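Archaemetzincin (Archaeoglobus fulgidus, PDB 3ZVS) is probably a zinc metalloprotease of the metzincin type, with one catalytic and a second, apparently structural, zinc ion and an unknown natural substrate. Local coordinates at residues G120-M134 against K146-I158. Residues are numbered along the deposited sequence; the frame is centred on the assembly and turned at random.
Sequences GHVLGLKHCSNNCVM and KPVSFCRECASKI. With ZN (zinc ion), chain E; ZN (zinc ion), chain D.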
ATOM      1  N   GLY A 120       2.567  -3.540   6.916  1.00 11.24           N
ATOM      2  CA  GLY A 120       2.503  -4.644   7.856  1.00 11.38           C
ATOM      3  C   GLY A 120       3.044  -5.922   7.246  1.00 11.29           C
ATOM      4  O   GLY A 120       3.746  -6.667   7.934  1.00 12.26           O
ATOM      5  N   HIS A 121       2.704  -6.206   5.994  1.00 10.64           N
ATOM      6  CA  HIS A 121       3.301  -7.363   5.324  1.00 10.58           C
ATOM      7  C   HIS A 121       4.818  -7.267   5.220  1.00 13.18           C
ATOM      8  O   HIS A 121       5.514  -8.253   5.448  1.00 12.93           O
ATOM      9  CB  HIS A 121       2.789  -7.523   3.903  1.00  9.93           C
ATOM     10  CG  HIS A 121       1.390  -8.061   3.760  1.00  8.80           C
ATOM     11  ND1 HIS A 121       0.924  -9.191   4.401  1.00 10.28           N
ATOM     12  CD2 HIS A 121       0.387  -7.659   2.946  1.00  9.37           C
ATOM     13  CE1 HIS A 121      -0.312  -9.452   3.980  1.00 10.25           C
ATOM     14  NE2 HIS A 121      -0.663  -8.521   3.112  1.00 10.16           N
ATOM     15  N   VAL A 122       5.354  -6.082   4.895  1.00 11.57           N
ATOM     16  CA  VAL A 122       6.809  -5.949   4.805  1.00 12.81           C
ATOM     17  C   VAL A 122       7.452  -6.261   6.167  1.00 13.37           C
ATOM     18  O   VAL A 122       8.544  -6.842   6.221  1.00 14.96           O
ATOM     19  CB  VAL A 122       7.254  -4.553   4.292  1.00 13.10           C
ATOM     20  CG1 VAL A 122       8.776  -4.506   4.167  1.00 15.88           C
ATOM     21  CG2 VAL A 122       6.613  -4.258   2.949  1.00 14.14           C
ATOM     22  N   LEU A 123       6.750  -5.920   7.232  1.00 12.35           N
ATOM     23  CA  LEU A 123       7.220  -6.166   8.596  1.00 13.80           C
ATOM     24  C   LEU A 123       6.993  -7.590   9.059  1.00 16.90           C
ATOM     25  O   LEU A 123       7.267  -7.905  10.215  1.00 21.74           O
ATOM     26  CB  LEU A 123       6.557  -5.223   9.600  1.00 14.99           C
ATOM     27  CG  LEU A 123       6.792  -3.753   9.321  1.00 15.97           C
ATOM     28  CD1 LEU A 123       6.049  -2.897  10.328  1.00 18.94           C
ATOM     29  CD2 LEU A 123       8.281  -3.439   9.280  1.00 19.04           C
ATOM     30  N   GLY A 124       6.439  -8.429   8.204  1.00 13.71           N
ATOM     31  CA  GLY A 124       6.396  -9.862   8.431  1.00 14.95           C
ATOM     32  C   GLY A 124       5.034 -10.381   8.816  1.00 14.79           C
ATOM     33  O   GLY A 124       4.897 -11.579   9.097  1.00 17.25           O
ATOM     34  N   LEU A 125       4.018  -9.522   8.805  1.00 12.24           N
ATOM     35  CA  LEU A 125       2.664  -9.931   9.152  1.00 11.34           C
ATOM     36  C   LEU A 125       1.907 -10.537   7.980  1.00 12.95           C
ATOM     37  O   LEU A 125       1.795  -9.945   6.907  1.00 13.09           O
ATOM     38  CB  LEU A 125       1.842  -8.761   9.709  1.00 12.34           C
ATOM     39  CG  LEU A 125       2.413  -8.092  10.949  1.00 11.44           C
ATOM     40  CD1 LEU A 125       1.620  -6.869  11.325  1.00 13.92           C
ATOM     41  CD2 LEU A 125       2.378  -9.066  12.112  1.00 15.30           C
ATOM     42  N   LYS A 126       1.400 -11.744   8.186  1.00 13.78           N
ATOM     43  CA  LYS A 126       0.473 -12.374   7.263  1.00 14.55           C
ATOM     44  C   LYS A 126      -0.955 -11.876   7.470  1.00 11.23           C
ATOM     45  O   LYS A 126      -1.242 -11.125   8.410  1.00 12.44           O
ATOM     46  CB  LYS A 126       0.515 -13.894   7.442  1.00 16.72           C
ATOM     47  CG  LYS A 126       1.883 -14.477   7.167  1.00 20.45           C
ATOM     48  CD  LYS A 126       1.898 -16.015   7.265  1.00 29.06           C
ATOM     49  CE  LYS A 126       3.322 -16.511   7.536  1.00 43.24           C
ATOM     50  NZ  LYS A 126       3.875 -16.037   8.867  1.00 53.99           N
ATOM     51  N   HIS A 127      -1.856 -12.232   6.572  1.00 10.36           N
ATOM     52  CA  HIS A 127      -3.245 -11.876   6.797  1.00 12.15           C
ATOM     53  C   HIS A 127      -3.731 -12.371   8.136  1.00 12.00           C
ATOM     54  O   HIS A 127      -3.382 -13.468   8.577  1.00 15.21           O
ATOM     55  CB  HIS A 127      -4.123 -12.375   5.668  1.00  9.75           C
ATOM     56  CG  HIS A 127      -3.909 -11.599   4.421  1.00  9.06           C
ATOM     57  ND1 HIS A 127      -3.982 -12.146   3.158  1.00 10.73           N
ATOM     58  CD2 HIS A 127      -3.544 -10.312   4.247  1.00 10.80           C
ATOM     59  CE1 HIS A 127      -3.692 -11.213   2.265  1.00 11.23           C
ATOM     60  NE2 HIS A 127      -3.441 -10.086   2.904  1.00  9.53           N
ATOM     61  N   CYS A 128      -4.547 -11.537   8.757  1.00  9.78           N
ATOM     62  CA  CYS A 128      -5.052 -11.738  10.105  1.00 10.38           C
ATOM     63  C   CYS A 128      -6.573 -11.847  10.053  1.00 11.86           C
ATOM     64  O   CYS A 128      -7.249 -11.073   9.357  1.00 14.30           O
ATOM     65  CB  CYS A 128      -4.663 -10.501  10.907  1.00  9.90           C
ATOM     66  SG  CYS A 128      -5.157 -10.614  12.681  1.00 11.38           S
ATOM     67  N   SER A 129      -7.162 -12.761  10.813  1.00 12.62           N
ATOM     68  CA  SER A 129      -8.620 -12.870  10.785  1.00 13.76           C
ATOM     69  C   SER A 129      -9.300 -12.062  11.890  1.00 12.50           C
ATOM     70  O   SER A 129     -10.518 -12.022  12.003  1.00 15.79           O
ATOM     71  CB  SER A 129      -9.056 -14.319  10.858  1.00 16.87           C
ATOM     72  OG  SER A 129      -8.705 -14.836  12.101  1.00 19.74           O
ATOM     73  N   ASN A 130      -8.506 -11.341  12.668  1.00 10.48           N
ATOM     74  CA  ASN A 130      -9.045 -10.564  13.781  1.00 12.36           C
ATOM     75  C   ASN A 130      -9.602  -9.217  13.322  1.00 12.38           C
ATOM     76  O   ASN A 130      -9.578  -8.914  12.123  1.00 12.17           O
ATOM     77  CB  ASN A 130      -7.968 -10.330  14.838  1.00 11.09           C
ATOM     78  CG  ASN A 130      -7.370 -11.598  15.363  1.00 10.70           C
ATOM     79  OD1 ASN A 130      -8.001 -12.659  15.338  1.00 11.94           O
ATOM     80  ND2 ASN A 130      -6.143 -11.499  15.842  1.00  9.98           N
ATOM     81  N   ASN A 131     -10.095  -8.416  14.260  1.00 13.66           N
ATOM     82  CA  ASN A 131     -10.570  -7.077  13.979  1.00 12.23           C
ATOM     83  C   ASN A 131      -9.317  -6.248  13.818  1.00 13.30           C
ATOM     84  O   ASN A 131      -8.781  -5.734  14.784  1.00 13.28           O
ATOM     85  CB  ASN A 131     -11.389  -6.611  15.174  1.00 15.59           C
ATOM     86  CG  ASN A 131     -12.207  -5.384  14.887  1.00 17.79           C
ATOM     87  OD1 ASN A 131     -11.891  -4.614  13.985  1.00 20.46           O
ATOM     88  ND2 ASN A 131     -13.264  -5.179  15.668  1.00 17.40           N
ATOM     89  N   CYS A 132      -8.806  -6.164  12.585  1.00 13.59           N
ATOM     90  CA  CYS A 132      -7.412  -5.804  12.354  1.00 11.17           C
ATOM     91  C   CYS A 132      -7.235  -5.283  10.934  1.00  9.46           C
ATOM     92  O   CYS A 132      -7.818  -5.832  10.004  1.00 11.58           O
ATOM     93  CB  CYS A 132      -6.539  -7.051  12.534  1.00 10.60           C
ATOM     94  SG  CYS A 132      -4.752  -6.729  12.460  1.00 10.89           S
ATOM     95  N   VAL A 133      -6.338  -4.295  10.778  1.00  9.68           N
ATOM     96  CA  VAL A 133      -5.983  -3.767   9.457  1.00  9.51           C
ATOM     97  C   VAL A 133      -5.334  -4.831   8.568  1.00 11.06           C
ATOM     98  O   VAL A 133      -5.358  -4.685   7.349  1.00 10.25           O
ATOM     99  CB  VAL A 133      -5.047  -2.551   9.656  1.00  9.62           C
ATOM    100  CG1 VAL A 133      -3.682  -2.965  10.203  1.00 10.51           C
ATOM    101  CG2 VAL A 133      -4.923  -1.744   8.375  1.00 10.96           C
ATOM    102  N   MET A 134      -4.748  -5.878   9.166  1.00  9.95           N
ATOM    103  CA  MET A 134      -4.160  -6.968   8.409  1.00  9.36           C
ATOM    104  C   MET A 134      -5.148  -7.983   7.850  1.00  8.38           C
ATOM    105  O   MET A 134      -4.719  -8.917   7.158  1.00  9.97           O
ATOM    106  CB  MET A 134      -3.040  -7.685   9.208  1.00 10.21           C
ATOM    107  CG  MET A 134      -1.767  -6.829   9.456  1.00 10.16           C
ATOM    108  SD  MET A 134      -1.116  -6.002   7.968  1.00 10.42           S
ATOM    109  CE  MET A 134      -0.869  -7.414   6.850  1.00 11.33           C
ATOM    110  N   LYS A 146     -12.929  -3.025   8.056  1.00 12.70           N
ATOM    111  CA  LYS A 146     -11.791  -3.295   8.917  1.00 12.56           C
ATOM    112  C   LYS A 146     -11.209  -2.012   9.501  1.00 12.92           C
ATOM    113  O   LYS A 146     -11.371  -0.931   8.950  1.00 12.50           O
ATOM    114  CB  LYS A 146     -10.723  -4.079   8.169  1.00 12.27           C
ATOM    115  CG  LYS A 146      -9.788  -3.267   7.251  1.00 13.82           C
ATOM    116  CD  LYS A 146      -8.857  -4.246   6.488  1.00 12.33           C
ATOM    117  CE  LYS A 146      -7.910  -3.540   5.541  1.00 11.70           C
ATOM    118  NZ  LYS A 146      -7.346  -4.546   4.536  1.00 12.80           N
ATOM    119  N   PRO A 147     -10.546  -2.114  10.656  1.00 12.59           N
ATOM    120  CA  PRO A 147      -9.993  -0.902  11.264  1.00 10.48           C
ATOM    121  C   PRO A 147      -8.622  -0.540  10.682  1.00 12.06           C
ATOM    122  O   PRO A 147      -7.999  -1.359   9.985  1.00 12.17           O
ATOM    123  CB  PRO A 147      -9.851  -1.319  12.732  1.00 13.50           C
ATOM    124  CG  PRO A 147      -9.476  -2.743  12.631  1.00 13.33           C
ATOM    125  CD  PRO A 147     -10.237  -3.310  11.461  1.00 14.59           C
ATOM    126  N   VAL A 148      -8.169   0.668  10.961  1.00 11.80           N
ATOM    127  CA  VAL A 148      -6.847   1.110  10.550  1.00 13.09           C
ATOM    128  C   VAL A 148      -5.732   0.596  11.466  1.00 13.96           C
ATOM    129  O   VAL A 148      -4.559   0.646  11.112  1.00 14.05           O
ATOM    130  CB  VAL A 148      -6.803   2.676  10.451  1.00 13.89           C
ATOM    131  CG1 VAL A 148      -6.845   3.298  11.858  1.00 15.59           C
ATOM    132  CG2 VAL A 148      -5.562   3.151   9.702  1.00 13.68           C
ATOM    133  N   SER A 149      -6.111   0.105  12.644  1.00 13.46           N
ATOM    134  CA  SER A 149      -5.143  -0.279  13.651  1.00 13.71           C
ATOM    135  C   SER A 149      -4.848  -1.773  13.602  1.00 11.51           C
ATOM    136  O   SER A 149      -5.669  -2.618  13.198  1.00 11.18           O
ATOM    137  CB  SER A 149      -5.677   0.051  15.040  1.00 16.69           C
ATOM    138  OG  SER A 149      -6.970  -0.469  15.153  1.00 20.59           O
ATOM    139  N   PHE A 150      -3.644  -2.095  14.025  1.00 11.88           N
ATOM    140  CA  PHE A 150      -3.269  -3.499  14.226  1.00 12.74           C
ATOM    141  C   PHE A 150      -3.935  -4.012  15.480  1.00 12.65           C
ATOM    142  O   PHE A 150      -3.995  -3.306  16.496  1.00 13.47           O
ATOM    143  CB  PHE A 150      -1.760  -3.642  14.388  1.00 14.72           C
ATOM    144  CG  PHE A 150      -0.989  -3.276  13.151  1.00 12.16           C
ATOM    145  CD1 PHE A 150      -0.911  -4.153  12.082  1.00 13.46           C
ATOM    146  CD2 PHE A 150      -0.362  -2.050  13.056  1.00 13.24           C
ATOM    147  CE1 PHE A 150      -0.221  -3.823  10.933  1.00 13.79           C
ATOM    148  CE2 PHE A 150       0.346  -1.718  11.904  1.00 12.81           C
ATOM    149  CZ  PHE A 150       0.406  -2.596  10.850  1.00 12.98           C
ATOM    150  N   CYS A 151      -4.413  -5.244  15.410  1.00 10.57           N
ATOM    151  CA  CYS A 151      -4.895  -5.940  16.604  1.00 11.02           C
ATOM    152  C   CYS A 151      -3.744  -6.164  17.567  1.00 13.36           C
ATOM    153  O   CYS A 151      -2.568  -6.007  17.227  1.00 12.32           O
ATOM    154  CB  CYS A 151      -5.581  -7.272  16.253  1.00 11.48           C
ATOM    155  SG  CYS A 151      -4.439  -8.601  15.772  1.00 10.92           S
ATOM    156  N   ARG A 152      -4.088  -6.543  18.791  1.00 11.93           N
ATOM    157  CA  ARG A 152      -3.062  -6.742  19.809  1.00 10.95           C
ATOM    158  C   ARG A 152      -2.069  -7.834  19.432  1.00 11.49           C
ATOM    159  O   ARG A 152      -0.895  -7.754  19.740  1.00 13.74           O
ATOM    160  CB  ARG A 152      -3.693  -7.058  21.188  1.00 12.15           C
ATOM    161  CG  ARG A 152      -4.570  -5.956  21.714  1.00 11.89           C
ATOM    162  CD  ARG A 152      -5.120  -6.261  23.124  1.00 12.37           C
ATOM    163  NE  ARG A 152      -6.179  -7.267  23.123  1.00 11.60           N
ATOM    164  CZ  ARG A 152      -6.075  -8.512  23.585  1.00 11.83           C
ATOM    165  NH1 ARG A 152      -4.948  -8.963  24.073  1.00 12.04           N
ATOM    166  NH2 ARG A 152      -7.136  -9.327  23.517  1.00 10.99           N
ATOM    167  N   GLU A 153      -2.528  -8.862  18.727  1.00 11.14           N
ATOM    168  CA  GLU A 153      -1.628  -9.902  18.285  1.00 11.92           C
ATOM    169  C   GLU A 153      -0.612  -9.373  17.279  1.00 16.20           C
ATOM    170  O   GLU A 153       0.576  -9.631  17.396  1.00 16.01           O
ATOM    171  CB  GLU A 153      -2.382 -11.089  17.702  1.00 13.52           C
ATOM    172  CG  GLU A 153      -3.139 -11.843  18.783  1.00 13.35           C
ATOM    173  CD  GLU A 153      -3.662 -13.153  18.287  1.00 14.41           C
ATOM    174  OE1 GLU A 153      -4.110 -13.221  17.113  1.00 13.06           O
ATOM    175  OE2 GLU A 153      -3.631 -14.140  19.070  1.00 15.55           O
ATOM    176  N   CYS A 154      -1.084  -8.663  16.260  1.00 12.98           N
ATOM    177  CA  CYS A 154      -0.174  -8.170  15.234  1.00 12.31           C
ATOM    178  C   CYS A 154       0.739  -7.107  15.773  1.00 14.18           C
ATOM    179  O   CYS A 154       1.932  -7.068  15.427  1.00 14.62           O
ATOM    180  CB  CYS A 154      -0.982  -7.640  14.073  1.00 13.69           C
ATOM    181  SG  CYS A 154      -1.762  -8.915  13.061  1.00 12.52           S
ATOM    182  N   ALA A 155       0.216  -6.258  16.648  1.00 12.17           N
ATOM    183  CA  ALA A 155       1.023  -5.191  17.241  1.00 13.61           C
ATOM    184  C   ALA A 155       2.177  -5.790  18.044  1.00 18.73           C
ATOM    185  O   ALA A 155       3.290  -5.254  18.028  1.00 21.84           O
ATOM    186  CB  ALA A 155       0.186  -4.292  18.084  1.00 14.72           C
ATOM    187  N   SER A 156       1.935  -6.922  18.693  1.00 14.39           N
ATOM    188  CA  SER A 156       2.957  -7.549  19.533  1.00 18.52           C
ATOM    189  C   SER A 156       4.124  -8.072  18.699  1.00 26.26           C
ATOM    190  O   SER A 156       5.238  -8.186  19.189  1.00 26.39           O
ATOM    191  CB  SER A 156       2.338  -8.674  20.358  1.00 18.41           C
ATOM    192  OG  SER A 156       2.064  -9.811  19.598  1.00 19.46           O
ATOM    193  N   LYS A 157       3.860  -8.352  17.431  1.00 24.03           N
ATOM    194  CA  LYS A 157       4.824  -9.004  16.543  1.00 27.69           C
ATOM    195  C   LYS A 157       5.710  -7.999  15.791  1.00 30.60           C
ATOM    196  O   LYS A 157       6.722  -8.380  15.193  1.00 36.36           O
ATOM    197  CB  LYS A 157       4.079  -9.865  15.528  1.00 24.32           C
ATOM    198  CG  LYS A 157       3.415 -11.129  16.056  1.00 23.27           C
ATOM    199  CD  LYS A 157       2.621 -11.755  14.897  1.00 28.98           C
ATOM    200  CE  LYS A 157       2.083 -13.136  15.186  1.00 40.59           C
ATOM    201  NZ  LYS A 157       0.878 -13.075  16.016  1.00 41.27           N
ATOM    202  N   ILE A 158       5.337  -6.725  15.806  1.00 24.68           N
ATOM    203  CA  ILE A 158       6.187  -5.706  15.201  1.00 36.52           C
ATOM    204  C   ILE A 158       7.219  -5.231  16.225  1.00 37.05           C
ATOM    205  O   ILE A 158       6.948  -4.318  17.016  1.00 48.80           O
ATOM    206  CB  ILE A 158       5.381  -4.490  14.738  1.00 32.27           C
ATOM    207  CG1 ILE A 158       4.385  -4.873  13.661  1.00 34.03           C
ATOM    208  CG2 ILE A 158       6.319  -3.384  14.232  1.00 42.05           C
ATOM    209  CD1 ILE A 158       3.285  -3.836  13.501  1.00 25.82           C
TER
HETATM  210 ZN    ZN E1160      -4.029  -8.724  13.491  1.00 11.64          ZN
HETATM  211 ZN    ZN D1159      -2.549  -8.406   2.273  1.00 10.42          ZN
HETATM  212  O   HOH W   1       6.384  -9.710  12.338  1.00 32.46           O
HETATM  213  O   HOH W   2      -7.509  -3.369  15.592  1.00 17.23           O
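The Phe150 ring lies between Val133 CG1 on one face, 3.8 Å from the ring centroid, and Ile158 CD1 over the centre of the other; Met134 CG meets its edge in the plane, and Gly120 CA sits near that plane too. Met134 SD, 5.1 Å from the centroid, adds a Met-aromatic contact at the edge. The His121 ring carries Met134 CE on one face and has His127 NE2 at its edge, where both imidazoles bind the catalytic zinc of the elongated metzincin motif HExxHxxGxxH, which runs from His117, the third histidine ligand, through Gly124 to His127. With Met134 bent at chi2 and chi3 (-49° and -56°), CE lies on the His121 ring while CG stays at the Phe150 edge, consistent with the Met-turn of metzincins. Cys128 and Cys132 from 120-134 and Cys151 and Cys154 from 146-158 clamp the second, apparently structural, zinc ion, tying the loop after helix 104-122 to helix 152-157. Backbone N-H groups grip the thiolates: Cys151 N points almost straight at Cys132 SG (3.3 Å), which also accepts from Met134 N; Asn130 N donates to Cys128 SG; Cys151, N-cap of helix 152-157, accepts from Cys154 N through its SG. Such bonds would probably ease the negative charge of the sulfurs they reach. Leu125 CD1 packs obliquely on Phe150 CE1 (3.6 Å) and against Cys154 CB. At the solvent side Asn130 ND2 bridges two acceptors in its own amide plane, Cys151 SG and Glu153 OE1, the carboxylate being met from above its plane. A leucine in place of Asn130 would probably leave Cys151 SG with one N-H donor fewer and Glu153 without this partner. Farther along the two loops, Val133 N donates to Ser149 O at 3.0 Å, from above the carbonyl plane.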